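GH26C (Muricauda sp. MAR_2010_75, PDB 6Q78) probably hydrolyses beta-1,4-mannosidic linkages in mannans, as an endo-beta-mannanase of glycoside hydrolase family 26. Local coordinates at residues Glu162-Glu167 / Leu183-Pro188; Glu201-Phe206 / Thr254-Thr259. All blocks are in the same frame, centred on the assembly; numbering follows the deposited sequence.

In the fold
Both contacts belong to the alpha/beta-barrel of glycoside hydrolase family 26. Along the chain, both segments of contact 1 come before those of contact 2. Contact 1 joins the loop that follows strand 153-157 to the end of helix 176-186. Contact 2 pairs helix 193-208, the next helix in the chain, with helix 242-259. Strand 220-223 runs between these two helices in sequence. The centres of the contacts are 18 Å apart, and their nearest atoms are about 9 Å apart, so they do not touch. The two helices that form contact 2 also touch contact 1, through Tyr195 and Leu248. Contact 1 packs a loop on the helical layer; contact 2 packs two helices of that layer on each other.

Contact 1: Glu162-Glu167 / Leu183-Pro188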
loop_
_atom_site.group_PDB
_atom_site.type_symbol
_atom_site.label_atom_id
_atom_site.label_comp_id
_atom_site.label_asym_id
_atom_site.label_seq_id
_atom_site.Cartn_x
_atom_site.Cartn_y
_atom_site.Cartn_z
ATOM N N GLU A 162 -8.670 -14.422 9.705
ATOM C CA GLU A 162 -9.514 -15.349 8.985
ATOM C C GLU A 162 -10.870 -15.471 9.682
ATOM O O GLU A 162 -10.970 -15.306 10.904
ATOM C CB GLU A 162 -8.819 -16.712 8.861
ATOM C CG GLU A 162 -8.667 -17.517 10.188
ATOM C CD GLU A 162 -9.957 -18.167 10.622
ATOM O OE1 GLU A 162 -10.171 -18.345 11.867
ATOM O OE2 GLU A 162 -10.751 -18.523 9.721
ATOM N N PRO A 163 -11.925 -15.780 8.921
ATOM C CA PRO A 163 -13.297 -15.525 9.407
ATOM C C PRO A 163 -13.853 -16.540 10.393
ATOM O O PRO A 163 -14.809 -16.203 11.118
ATOM C CB PRO A 163 -14.138 -15.531 8.108
ATOM C CG PRO A 163 -13.365 -16.477 7.217
ATOM C CD PRO A 163 -11.910 -16.112 7.495
ATOM N N PHE A 164 -13.317 -17.759 10.453
ATOM C CA PHE A 164 -13.931 -18.770 11.309
ATOM C C PHE A 164 -13.753 -18.431 12.782
ATOM O O PHE A 164 -14.690 -18.577 13.579
ATOM C CB PHE A 164 -13.376 -20.161 10.993
ATOM C CG PHE A 164 -13.845 -20.716 9.684
ATOM C CD1 PHE A 164 -15.104 -21.277 9.578
ATOM C CD2 PHE A 164 -13.027 -20.674 8.560
ATOM C CE1 PHE A 164 -15.558 -21.792 8.361
ATOM C CE2 PHE A 164 -13.460 -21.182 7.351
ATOM C CZ PHE A 164 -14.721 -21.759 7.248
ATOM N N GLU A 165 -12.544 -18.030 13.176
ATOM C CA GLU A 165 -12.316 -17.653 14.563
ATOM C C GLU A 165 -11.840 -16.218 14.730
ATOM O O GLU A 165 -11.874 -15.693 15.852
ATOM C CB GLU A 165 -11.336 -18.622 15.255
ATOM C CG GLU A 165 -11.921 -20.054 15.423
ATOM C CD GLU A 165 -11.003 -21.026 16.166
ATOM O OE1 GLU A 165 -9.791 -20.747 16.330
ATOM O OE2 GLU A 165 -11.507 -22.092 16.586
ATOM N N GLY A 166 -11.434 -15.549 13.652
ATOM C CA GLY A 166 -11.099 -14.144 13.769
ATOM C C GLY A 166 -9.828 -13.812 14.514
ATOM O O GLY A 166 -9.653 -12.657 14.895
ATOM N N GLU A 167 -8.916 -14.769 14.674
ATOM C CA GLU A 167 -7.716 -14.522 15.472
ATOM C C GLU A 167 -6.440 -14.368 14.664
ATOM O O GLU A 167 -5.542 -13.648 15.117
ATOM C CB GLU A 167 -7.513 -15.651 16.491
ATOM C CG GLU A 167 -8.637 -15.732 17.477
ATOM C CD GLU A 167 -8.365 -16.736 18.578
ATOM O OE1 GLU A 167 -8.411 -16.343 19.767
ATOM O OE2 GLU A 167 -8.073 -17.902 18.243
ATOM N N LEU A 183 -10.939 -18.479 2.497
ATOM C CA LEU A 183 -11.300 -17.625 1.360
ATOM C C LEU A 183 -12.566 -18.144 0.695
ATOM O O LEU A 183 -13.500 -17.386 0.424
ATOM C CB LEU A 183 -10.149 -17.529 0.341
ATOM C CG LEU A 183 -10.442 -16.535 -0.802
ATOM C CD1 LEU A 183 -9.171 -15.825 -1.319
ATOM C CD2 LEU A 183 -11.118 -17.202 -1.960
ATOM N N LYS A 184 -12.639 -19.449 0.466
ATOM C CA LYS A 184 -13.863 -20.009 -0.096
ATOM C C LYS A 184 -15.089 -19.608 0.721
ATOM O O LYS A 184 -16.163 -19.355 0.158
ATOM C CB LYS A 184 -13.767 -21.541 -0.215
ATOM C CG LYS A 184 -12.689 -22.015 -1.203
ATOM C CD LYS A 184 -12.316 -23.491 -0.988
ATOM C CE LYS A 184 -11.124 -23.878 -1.858
ATOM N NZ LYS A 184 -10.695 -25.278 -1.569
ATOM N N SER A 185 -14.948 -19.533 2.057
ATOM C CA SER A 185 -16.098 -19.280 2.912
ATOM C C SER A 185 -16.615 -17.845 2.819
ATOM O O SER A 185 -17.720 -17.576 3.298
ATOM C CB SER A 185 -15.789 -19.638 4.373
ATOM O OG SER A 185 -15.033 -18.587 4.992
ATOM N N ILE A 186 -15.835 -16.907 2.270
ATOM C CA ILE A 186 -16.305 -15.524 2.191
ATOM C C ILE A 186 -16.871 -15.157 0.831
ATOM O O ILE A 186 -17.404 -14.045 0.673
ATOM C CB ILE A 186 -15.272 -14.497 2.682
ATOM C CG1 ILE A 186 -14.044 -14.509 1.781
ATOM C CG2 ILE A 186 -14.982 -14.711 4.148
ATOM C CD1 ILE A 186 -13.072 -13.318 2.056
ATOM N N LEU A 187 -16.792 -16.066 -0.145
ATOM C CA LEU A 187 -17.364 -15.832 -1.453
ATOM C C LEU A 187 -18.875 -16.002 -1.357
ATOM O O LEU A 187 -19.387 -16.600 -0.400
ATOM C CB LEU A 187 -16.811 -16.881 -2.416
ATOM C CG LEU A 187 -15.298 -16.821 -2.668
ATOM C CD1 LEU A 187 -14.833 -17.985 -3.546
ATOM C CD2 LEU A 187 -14.986 -15.501 -3.307
ATOM N N PRO A 188 -19.619 -15.462 -2.309
ATOM C CA PRO A 188 -21.066 -15.705 -2.328
ATOM C C PRO A 188 -21.340 -17.205 -2.287
ATOM O O PRO A 188 -20.716 -17.987 -3.002
ATOM C CB PRO A 188 -21.508 -15.067 -3.649
ATOM C CG PRO A 188 -20.477 -13.975 -3.878
ATOM C CD PRO A 188 -19.174 -14.576 -3.399
#
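Ser185 OG is gripped by two groups outside the contact, the carbonyl oxygen of Ala182 and the side-chain amide of Asn192. Pro163 CG lies against the same oxygen, 3.5 Å from Ser185 OG. The hydroxyl sits between its own backbone N and carbonyl carbon (chi1 79°), which sets it within reach of the Ala182 carbonyl one turn earlier while it still meets the proline. Phe164 reaches the same serine with the far end of its ring. Its CZ is 3.7 Å from Ser185 CB, and the approach to the ring is oblique. Pro163 also touches Ile186, with CG 3.9 Å from the branch methyl CG2. These two side chains cross at about a right angle. The loop is shaped from within by the Glu162 carboxylate. Glu162 OE1 accepts Glu165 N at 2.7 Å, on its syn side, 31° out of the carboxylate plane. Glu162 OE2 accepts Phe164 N at 2.8 Å, from above that plane. The backbone bond from Gly166 N to Glu162 O (2.8 Å) closes the turn. Held by these three bonds, the turn presents Pro163 and Phe164 to the helix end. Around it, Phe177 of helix 176-186 meets Phe164 edge-to-face, Tyr195 of helix 193-208 touches Pro163, and Leu248 of helix 242-259 packs on Ile186.

Contact 2: Glu201-Phe206 / Thr254-Thr259; sequences EKIASF and TYLKNT
Two helices of the outer layer of the alpha/beta-barrel pack here, one before and one after strand 220-223. Glu201 and Tyr255 meet at one side of the interface, and Ile203, Ala204 and Leu256 fill its buried part. The short segment axes approach to 10.3 Å and cross at -51°. Ala204 and Leu256 have the nearest CA atoms, 6.6 Å apart. Leu256 points its CD2 methyl at the other helix, 4.2 Å from Ala204 CB and 4.3 Å from Ile203 CG2. Strand 220-223 borders this apolar patch, where Phe222 touches both Ile203 and Leu256. The polar link is a hydrogen bond of 2.6 Å from Tyr255 OH to Glu201 OE2. Tyr255 holds CG anti to its backbone N (chi1 -163°), which sends the ring across to helix 193-208. Glu201 runs extended beyond CG and brings OE2 to the ring edge, in the ring plane. The phenol uses the anti lone pair of OE2, on the side away from OE1. Carboxylate and ring planes lie 30° apart. The short bond is consistent with a charged carboxylate, which the phenol O-H would stabilise. The interface thus combines one directional polar tie with apolar contacts that carry no such direction.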
loop_
_atom_site.group_PDB
_atom_site.type_symbol
_atom_site.label_atom_id
_atom_site.label_comp_id
_atom_site.label_asym_id
_atom_site.label_seq_id
_atom_site.Cartn_x
_atom_site.Cartn_y
_atom_site.Cartn_z
ATOM N N GLU A 201 -18.703 -3.448 5.212
ATOM C CA GLU A 201 -19.525 -2.329 5.671
ATOM C C GLU A 201 -18.782 -1.496 6.708
ATOM O O GLU A 201 -18.903 -0.260 6.715
ATOM C CB GLU A 201 -20.859 -2.855 6.210
ATOM C CG GLU A 201 -21.752 -3.389 5.070
ATOM C CD GLU A 201 -22.774 -4.444 5.502
ATOM O OE1 GLU A 201 -23.070 -4.561 6.718
ATOM O OE2 GLU A 201 -23.296 -5.166 4.614
ATOM N N LYS A 202 -17.990 -2.144 7.577
ATOM C CA LYS A 202 -17.180 -1.387 8.537
ATOM C C LYS A 202 -16.075 -0.610 7.828
ATOM O O LYS A 202 -15.842 0.565 8.135
ATOM C CB LYS A 202 -16.558 -2.346 9.569
ATOM C CG LYS A 202 -15.646 -1.662 10.598
ATOM C CD LYS A 202 -16.442 -0.614 11.414
ATOM C CE LYS A 202 -15.504 0.275 12.251
ATOM N NZ LYS A 202 -14.757 -0.524 13.287
ATOM N N ILE A 203 -15.396 -1.226 6.851
ATOM C CA ILE A 203 -14.421 -0.479 6.062
ATOM C C ILE A 203 -15.077 0.732 5.406
ATOM O O ILE A 203 -14.508 1.834 5.387
ATOM C CB ILE A 203 -13.753 -1.407 5.028
ATOM C CG1 ILE A 203 -12.772 -2.345 5.763
ATOM C CG2 ILE A 203 -13.022 -0.560 3.932
ATOM C CD1 ILE A 203 -12.139 -3.381 4.854
ATOM N N ALA A 204 -16.273 0.548 4.837
ATOM C CA ALA A 204 -16.942 1.651 4.149
ATOM C C ALA A 204 -17.325 2.762 5.111
ATOM O O ALA A 204 -17.131 3.947 4.793
ATOM C CB ALA A 204 -18.177 1.129 3.417
ATOM N N SER A 205 -17.892 2.422 6.277
ATOM C CA SER A 205 -18.300 3.467 7.207
ATOM C C SER A 205 -17.081 4.213 7.737
ATOM O O SER A 205 -17.106 5.453 7.856
ATOM C CB SER A 205 -19.171 2.901 8.331
ATOM O OG SER A 205 -18.425 2.060 9.169
ATOM N N PHE A 206 -15.983 3.499 8.006
ATOM C CA PHE A 206 -14.774 4.197 8.428
ATOM C C PHE A 206 -14.283 5.108 7.318
ATOM O O PHE A 206 -13.921 6.276 7.559
ATOM C CB PHE A 206 -13.682 3.177 8.809
ATOM C CG PHE A 206 -12.376 3.801 9.206
ATOM C CD1 PHE A 206 -11.402 4.078 8.258
ATOM C CD2 PHE A 206 -12.143 4.159 10.529
ATOM C CE1 PHE A 206 -10.191 4.644 8.645
ATOM C CE2 PHE A 206 -10.948 4.753 10.906
ATOM C CZ PHE A 206 -9.978 4.994 9.982
ATOM N N THR A 254 -16.951 -4.188 -6.261
ATOM C CA THR A 254 -18.314 -3.796 -6.577
ATOM C C THR A 254 -19.122 -3.524 -5.319
ATOM O O THR A 254 -19.935 -2.591 -5.288
ATOM C CB THR A 254 -18.932 -4.890 -7.442
ATOM O OG1 THR A 254 -18.199 -4.965 -8.682
ATOM C CG2 THR A 254 -20.405 -4.626 -7.740
ATOM N N TYR A 255 -18.918 -4.319 -4.264
ATOM C CA TYR A 255 -19.692 -4.093 -3.052
ATOM C C TYR A 255 -19.330 -2.755 -2.416
ATOM O O TYR A 255 -20.221 -2.007 -1.979
ATOM C CB TYR A 255 -19.463 -5.244 -2.073
ATOM C CG TYR A 255 -20.511 -5.332 -0.972
ATOM C CD1 TYR A 255 -21.782 -5.794 -1.246
ATOM C CD2 TYR A 255 -20.218 -4.983 0.337
ATOM C CE1 TYR A 255 -22.739 -5.884 -0.254
ATOM C CE2 TYR A 255 -21.174 -5.091 1.349
ATOM C CZ TYR A 255 -22.432 -5.524 1.037
ATOM O OH TYR A 255 -23.406 -5.624 2.026
ATOM N N LEU A 256 -18.033 -2.430 -2.373
ATOM C CA LEU A 256 -17.617 -1.145 -1.808
ATOM C C LEU A 256 -18.051 0.034 -2.675
ATOM O O LEU A 256 -18.638 1.003 -2.172
ATOM C CB LEU A 256 -16.106 -1.112 -1.657
ATOM C CG LEU A 256 -15.618 -1.973 -0.478
ATOM C CD1 LEU A 256 -14.129 -2.178 -0.587
ATOM C CD2 LEU A 256 -15.942 -1.257 0.820
ATOM N N LYS A 257 -17.799 -0.047 -3.984
ATOM C CA LYS A 257 -18.067 1.087 -4.875
ATOM C C LYS A 257 -19.555 1.272 -5.136
ATOM O O LYS A 257 -20.070 2.398 -5.096
ATOM C CB LYS A 257 -17.302 0.878 -6.179
ATOM C CG LYS A 257 -17.717 1.800 -7.317
ATOM C CD LYS A 257 -16.745 1.626 -8.497
ATOM C CE LYS A 257 -16.812 0.262 -9.114
ATOM N NZ LYS A 257 -18.059 0.190 -9.912
ATOM N N ASN A 258 -20.274 0.187 -5.403
ATOM C CA ASN A 258 -21.659 0.278 -5.828
ATOM C C ASN A 258 -22.632 0.112 -4.662
ATOM O O ASN A 258 -23.387 1.035 -4.357
ATOM C CB ASN A 258 -21.902 -0.721 -6.970
ATOM C CG ASN A 258 -21.033 -0.411 -8.181
ATOM O OD1 ASN A 258 -20.309 -1.264 -8.684
ATOM N ND2 ASN A 258 -21.089 0.824 -8.637
ATOM N N THR A 259 -22.616 -1.034 -3.978
ATOM C CA THR A 259 -23.575 -1.247 -2.895
ATOM C C THR A 259 -23.404 -0.236 -1.768
ATOM O O THR A 259 -24.396 0.296 -1.249
ATOM C CB THR A 259 -23.461 -2.682 -2.385
ATOM O OG1 THR A 259 -23.697 -3.561 -3.484
ATOM C CG2 THR A 259 -24.497 -2.961 -1.314
#